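Putative Ribokinase II (Escherichia coli O6, PDB 3IQ0) is a pfkB-family carbohydrate kinase that probably transfers a phosphate group from ATP to ribose or a related sugar. Local coordinates at residues D192-P196 against A265-C269; R229-G233 against H244-Y248. All coordinates share one frame. Numbering follows the deposited sequence.

Contact 1 of 2, residues D192-P196 against A265-C269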
loop_
_atom_site.group_PDB
_atom_site.type_symbol
_atom_site.label_atom_id
_atom_site.label_comp_id
_atom_site.label_asym_id
_atom_site.label_seq_id
_atom_site.Cartn_x
_atom_site.Cartn_y
_atom_site.Cartn_z
ATOM N N ASP B 192 34.207 0.977 -3.457
ATOM C CA ASP B 192 35.446 1.470 -2.870
ATOM C C ASP B 192 35.333 1.400 -1.355
ATOM O O ASP B 192 36.311 1.123 -0.658
ATOM C CB ASP B 192 35.695 2.917 -3.304
ATOM C CG ASP B 192 35.792 3.066 -4.813
ATOM O OD1 ASP B 192 36.741 2.513 -5.401
ATOM O OD2 ASP B 192 34.915 3.731 -5.409
ATOM N N ILE B 193 34.121 1.642 -0.861
ATOM C CA ILE B 193 33.828 1.641 0.570
ATOM C C ILE B 193 32.684 0.671 0.845
ATOM O O ILE B 193 31.549 0.910 0.440
ATOM C CB ILE B 193 33.420 3.072 1.042
ATOM C CG1 ILE B 193 34.553 4.054 0.726
ATOM C CG2 ILE B 193 33.103 3.081 2.540
ATOM C CD1 ILE B 193 34.216 5.498 1.042
ATOM N N TYR B 194 32.997 -0.424 1.529
ATOM C CA TYR B 194 32.012 -1.451 1.856
ATOM C C TYR B 194 31.604 -1.316 3.321
ATOM O O TYR B 194 32.460 -1.307 4.206
ATOM C CB TYR B 194 32.624 -2.833 1.603
ATOM C CG TYR B 194 31.619 -3.957 1.533
ATOM C CD1 TYR B 194 30.414 -3.797 0.845
ATOM C CD2 TYR B 194 31.880 -5.189 2.130
ATOM C CE1 TYR B 194 29.491 -4.834 0.754
ATOM C CE2 TYR B 194 30.960 -6.237 2.049
ATOM C CZ TYR B 194 29.769 -6.048 1.361
ATOM O OH TYR B 194 28.842 -7.057 1.296
HETATM N N MSE B 195 30.302 -1.221 3.587
HETATM C CA MSE B 195 29.830 -1.054 4.960
HETATM C C MSE B 195 28.801 -2.094 5.419
HETATM O O MSE B 195 27.651 -1.771 5.721
HETATM C CB MSE B 195 29.265 0.362 5.126
HETATM C CG MSE B 195 30.248 1.454 4.720
HETATM SE SE MSE B 195 29.523 3.246 4.911
HETATM C CE MSE B 195 28.695 3.393 3.215
ATOM N N PRO B 196 29.214 -3.366 5.496
ATOM C CA PRO B 196 28.295 -4.422 5.921
ATOM C C PRO B 196 28.117 -4.442 7.427
ATOM O O PRO B 196 28.983 -3.980 8.167
ATOM C CB PRO B 196 28.994 -5.682 5.438
ATOM C CG PRO B 196 30.420 -5.355 5.730
ATOM C CD PRO B 196 30.548 -3.925 5.210
ATOM N N ALA B 265 26.558 9.383 8.412
ATOM C CA ALA B 265 27.560 10.026 9.257
ATOM C C ALA B 265 28.980 9.732 8.764
ATOM O O ALA B 265 29.809 10.639 8.661
ATOM C CB ALA B 265 27.401 9.560 10.692
ATOM N N TRP B 266 29.262 8.470 8.458
ATOM C CA TRP B 266 30.595 8.104 7.987
ATOM C C TRP B 266 30.954 8.852 6.706
ATOM O O TRP B 266 31.980 9.548 6.630
ATOM C CB TRP B 266 30.695 6.587 7.738
ATOM C CG TRP B 266 31.973 6.204 7.020
ATOM C CD1 TRP B 266 32.169 6.129 5.665
ATOM C CD2 TRP B 266 33.251 5.963 7.622
ATOM N NE1 TRP B 266 33.493 5.859 5.390
ATOM C CE2 TRP B 266 34.179 5.756 6.575
ATOM C CE3 TRP B 266 33.704 5.908 8.946
ATOM C CZ2 TRP B 266 35.536 5.493 6.815
ATOM C CZ3 TRP B 266 35.056 5.646 9.184
ATOM C CH2 TRP B 266 35.951 5.443 8.124
ATOM N N ILE B 267 30.101 8.709 5.701
ATOM C CA ILE B 267 30.327 9.344 4.414
ATOM C C ILE B 267 30.425 10.862 4.513
ATOM O O ILE B 267 31.296 11.473 3.892
ATOM C CB ILE B 267 29.213 8.970 3.414
ATOM C CG1 ILE B 267 29.183 7.448 3.215
ATOM C CG2 ILE B 267 29.453 9.658 2.091
ATOM C CD1 ILE B 267 30.443 6.889 2.550
ATOM N N ALA B 268 29.543 11.476 5.295
ATOM C CA ALA B 268 29.572 12.932 5.433
ATOM C C ALA B 268 30.809 13.396 6.198
ATOM O O ALA B 268 31.468 14.361 5.806
ATOM C CB ALA B 268 28.305 13.421 6.129
ATOM N N CYS B 269 31.139 12.703 7.281
ATOM C CA CYS B 269 32.303 13.082 8.078
ATOM C C CYS B 269 33.579 12.962 7.276
ATOM O O CYS B 269 34.495 13.776 7.421
ATOM C CB CYS B 269 32.397 12.226 9.334
ATOM S SG CYS B 269 31.184 12.688 10.554
#
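Ala265 opens the helical segment and touches Cys286 of helix 276-290; the contact with 192-196 begins at Trp266. Trp266 points toward the strand, and two side chains approach its five-membered ring obliquely. Ile193 CG2 lies 4.0 Å from Trp266 NE1. The selenium of Met195, a selenomethionine here, lies 4.0 Å from Trp266 CD1; its 4.7 Å distance to the five-membered ring centroid, 45° off the normal, defines an oblique Met-aromatic contact. Next comes Ile267, whose CB points sideways but whose CD1 reaches across, 4.0 Å from Met195 CE and 4.3 Å from Ile193 CD1. The Cys269 N to Ala265 O hydrogen bond (2.8 Å) confirms the helical turn. Helix 258-271 is thus packed on one face of the central sheet of the ribokinase-like fold. All four touching residues are buried, and no hydrogen bond crosses the 165 Å² interface: the contact rests on dispersion and hydrophobic burial, with the selenium close to the indole.

Contact 2 of 2, residues R229-G233 against H244-Y248. With ATP (adenosine-5'-triphosphate), chain G.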
loop_
_atom_site.group_PDB
_atom_site.type_symbol
_atom_site.label_atom_id
_atom_site.label_comp_id
_atom_site.label_asym_id
_atom_site.label_seq_id
_atom_site.Cartn_x
_atom_site.Cartn_y
_atom_site.Cartn_z
ATOM N N ARG B 229 28.639 -3.245 14.257
ATOM C CA ARG B 229 28.403 -4.351 15.179
ATOM C C ARG B 229 27.286 -4.117 16.188
ATOM O O ARG B 229 27.405 -4.505 17.346
ATOM C CB ARG B 229 29.699 -4.681 15.928
ATOM C CG ARG B 229 30.890 -4.972 15.030
ATOM C CD ARG B 229 32.147 -5.254 15.845
ATOM N NE ARG B 229 33.302 -5.520 14.990
ATOM C CZ ARG B 229 33.382 -6.529 14.128
ATOM N NH1 ARG B 229 32.371 -7.384 13.998
ATOM N NH2 ARG B 229 34.472 -6.680 13.385
ATOM N N GLY B 230 26.202 -3.492 15.743
ATOM C CA GLY B 230 25.080 -3.230 16.630
ATOM C C GLY B 230 25.466 -2.572 17.941
ATOM O O GLY B 230 26.047 -1.494 17.949
ATOM N N ASN B 231 25.143 -3.214 19.059
ATOM C CA ASN B 231 25.470 -2.644 20.356
ATOM C C ASN B 231 26.846 -3.043 20.880
ATOM O O ASN B 231 27.051 -3.132 22.089
ATOM C CB ASN B 231 24.404 -3.013 21.392
ATOM C CG ASN B 231 24.245 -4.506 21.562
ATOM O OD1 ASN B 231 25.224 -5.234 21.709
ATOM N ND2 ASN B 231 22.999 -4.972 21.550
ATOM N N GLN B 232 27.787 -3.288 19.975
ATOM C CA GLN B 232 29.144 -3.640 20.384
ATOM C C GLN B 232 30.150 -2.763 19.651
ATOM O O GLN B 232 31.343 -3.065 19.617
ATOM C CB GLN B 232 29.439 -5.115 20.105
ATOM C CG GLN B 232 29.947 -5.879 21.336
ATOM C CD GLN B 232 31.176 -5.235 21.984
ATOM O OE1 GLN B 232 32.269 -5.219 21.407
ATOM N NE2 GLN B 232 30.998 -4.703 23.192
ATOM N N GLY B 233 29.655 -1.674 19.065
ATOM C CA GLY B 233 30.522 -0.752 18.355
ATOM C C GLY B 233 30.649 -1.013 16.868
ATOM O O GLY B 233 29.711 -1.483 16.216
ATOM N N HIS B 244 38.994 -0.684 16.022
ATOM C CA HIS B 244 37.596 -0.781 16.407
ATOM C C HIS B 244 37.255 0.151 17.569
ATOM O O HIS B 244 38.139 0.580 18.309
ATOM C CB HIS B 244 37.298 -2.256 16.743
ATOM C CG HIS B 244 36.180 -2.462 17.717
ATOM N ND1 HIS B 244 36.314 -2.220 19.069
ATOM C CD2 HIS B 244 34.914 -2.913 17.541
ATOM C CE1 HIS B 244 35.180 -2.515 19.681
ATOM N NE2 HIS B 244 34.315 -2.938 18.777
ATOM N N VAL B 245 35.973 0.481 17.698
ATOM C CA VAL B 245 35.493 1.346 18.771
ATOM C C VAL B 245 34.339 0.664 19.506
ATOM O O VAL B 245 33.569 -0.092 18.908
ATOM C CB VAL B 245 34.996 2.712 18.234
ATOM C CG1 VAL B 245 36.133 3.442 17.549
ATOM C CG2 VAL B 245 33.832 2.512 17.276
ATOM N N GLU B 246 34.231 0.926 20.804
ATOM C CA GLU B 246 33.172 0.341 21.612
ATOM C C GLU B 246 31.887 1.119 21.415
ATOM O O GLU B 246 31.915 2.284 21.023
ATOM C CB GLU B 246 33.533 0.389 23.095
ATOM C CG GLU B 246 34.797 -0.341 23.478
ATOM C CD GLU B 246 35.074 -0.234 24.963
ATOM O OE1 GLU B 246 35.238 0.903 25.455
ATOM O OE2 GLU B 246 35.119 -1.283 25.636
ATOM N N SER B 247 30.762 0.476 21.707
ATOM C CA SER B 247 29.467 1.122 21.574
ATOM C C SER B 247 29.211 2.018 22.776
ATOM O O SER B 247 29.739 1.786 23.863
ATOM C CB SER B 247 28.353 0.076 21.490
ATOM O OG SER B 247 28.215 -0.599 22.725
ATOM N N TYR B 248 28.401 3.049 22.570
ATOM C CA TYR B 248 28.039 3.968 23.638
ATOM C C TYR B 248 26.778 3.372 24.249
ATOM O O TYR B 248 25.892 2.928 23.525
ATOM C CB TYR B 248 27.738 5.354 23.063
ATOM C CG TYR B 248 28.931 6.032 22.426
ATOM C CD1 TYR B 248 29.869 6.707 23.203
ATOM C CD2 TYR B 248 29.134 5.978 21.047
ATOM C CE1 TYR B 248 30.981 7.311 22.626
ATOM C CE2 TYR B 248 30.244 6.575 20.458
ATOM C CZ TYR B 248 31.161 7.237 21.251
ATOM O OH TYR B 248 32.266 7.818 20.673
HETATM P PG ATP G . 20.430 -1.937 9.044
HETATM O O1G ATP G . 19.273 -1.206 9.670
HETATM O O2G ATP G . 19.984 -3.174 8.307
HETATM O O3G ATP G . 21.187 -1.021 8.084
HETATM P PB ATP G . 22.953 -2.436 10.500
HETATM O O1B ATP G . 23.317 -3.772 11.074
HETATM O O2B ATP G . 23.577 -1.954 9.237
HETATM O O3B ATP G . 21.358 -2.366 10.284
HETATM P PA ATP G . 23.288 -1.691 13.240
HETATM O O1A ATP G . 21.902 -1.923 13.800
HETATM O O2A ATP G . 24.357 -2.699 13.428
HETATM O O3A ATP G . 23.165 -1.370 11.647
HETATM O "O5'" ATP G . 24.136 -0.103 13.385
HETATM C "C5'" ATP G . 24.495 1.195 13.232
HETATM C "C4'" ATP G . 25.686 1.431 14.126
HETATM O "O4'" ATP G . 24.885 2.097 15.111
HETATM C "C3'" ATP G . 26.307 0.296 15.014
HETATM O "O3'" ATP G . 27.458 -0.330 14.472
HETATM C "C2'" ATP G . 26.509 0.992 16.287
HETATM O "O2'" ATP G . 27.742 1.724 16.275
HETATM C "C1'" ATP G . 25.300 1.864 16.438
HETATM N N9 ATP G . 24.200 1.149 17.206
HETATM C C8 ATP G . 23.135 0.390 16.733
HETATM N N7 ATP G . 22.370 -0.083 17.728
HETATM C C5 ATP G . 22.900 0.355 18.868
HETATM C C6 ATP G . 22.611 0.229 20.338
HETATM N N6 ATP G . 21.547 -0.474 20.728
HETATM N N1 ATP G . 23.458 0.871 21.267
HETATM C C2 ATP G . 24.582 1.618 20.903
HETATM N N3 ATP G . 24.905 1.766 19.551
HETATM C C4 ATP G . 24.125 1.167 18.534
#
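The loop 229-233 joins two antiparallel strands, and its backbone polar groups face both the protein and ATP. Gln232 N donates to Arg229 O (2.9 Å), closing a beta-turn whose central angles, 50/-122° at Gly230 and -89/30° at Asn231, are close to type II'. Gly233 O accepts from Arg229 N (2.8 Å) and from ATP O3' (3.1 Å). Two bonds to the nucleotide are weak: Arg229 N to O3' (3.2 Å) and Gly230 N to O2A (3.1 Å). The turn and Tyr248, whose O lies 3.2 Å from ATP C2, thus form part of the ATP pocket. Across the segments, His244 NE2 donates to Gln232 O (3.1 Å, 158°), while Ser247 OG gives Asn231 O a weak bond of 2.9 Å. Gly233 CA approaches Val245 O to 3.2 Å in a CH···O contact; a CB at Gly233 would clash with that oxygen. The Arg229 guanidinium is satisfied chiefly by a salt bridge to Glu198, with Ser235 bonded to NE and Tyr237 weakly to NH2. Val245 pairs through its backbone with Ala234, setting the outermost strand 242-245 against strand 234-237, while the Val245 and Tyr248 side chains rest on helix 276-290.

In the fold
Both contacts reach the same mixed sheet: the centre of contact 1 is about 10 Å, and that of contact 2 about 19 Å, from the chain centre, with 16 Å between their own centres. Their nearest atoms stay about 6 Å apart, but they have neighbours in common. Helix 276-290 is one, since Leu280 touches both Trp266 and Val245. Lys228, just before the loop of contact 2, is another: its NZ is hydrogen-bonded to Met195 O and to ATP. Contact 2 lines the nucleotide pocket directly, whereas the Met195 side chain stands about 7 Å from ATP. Magnesium is about 11 Å from that side chain and about 10 Å from that of Arg229.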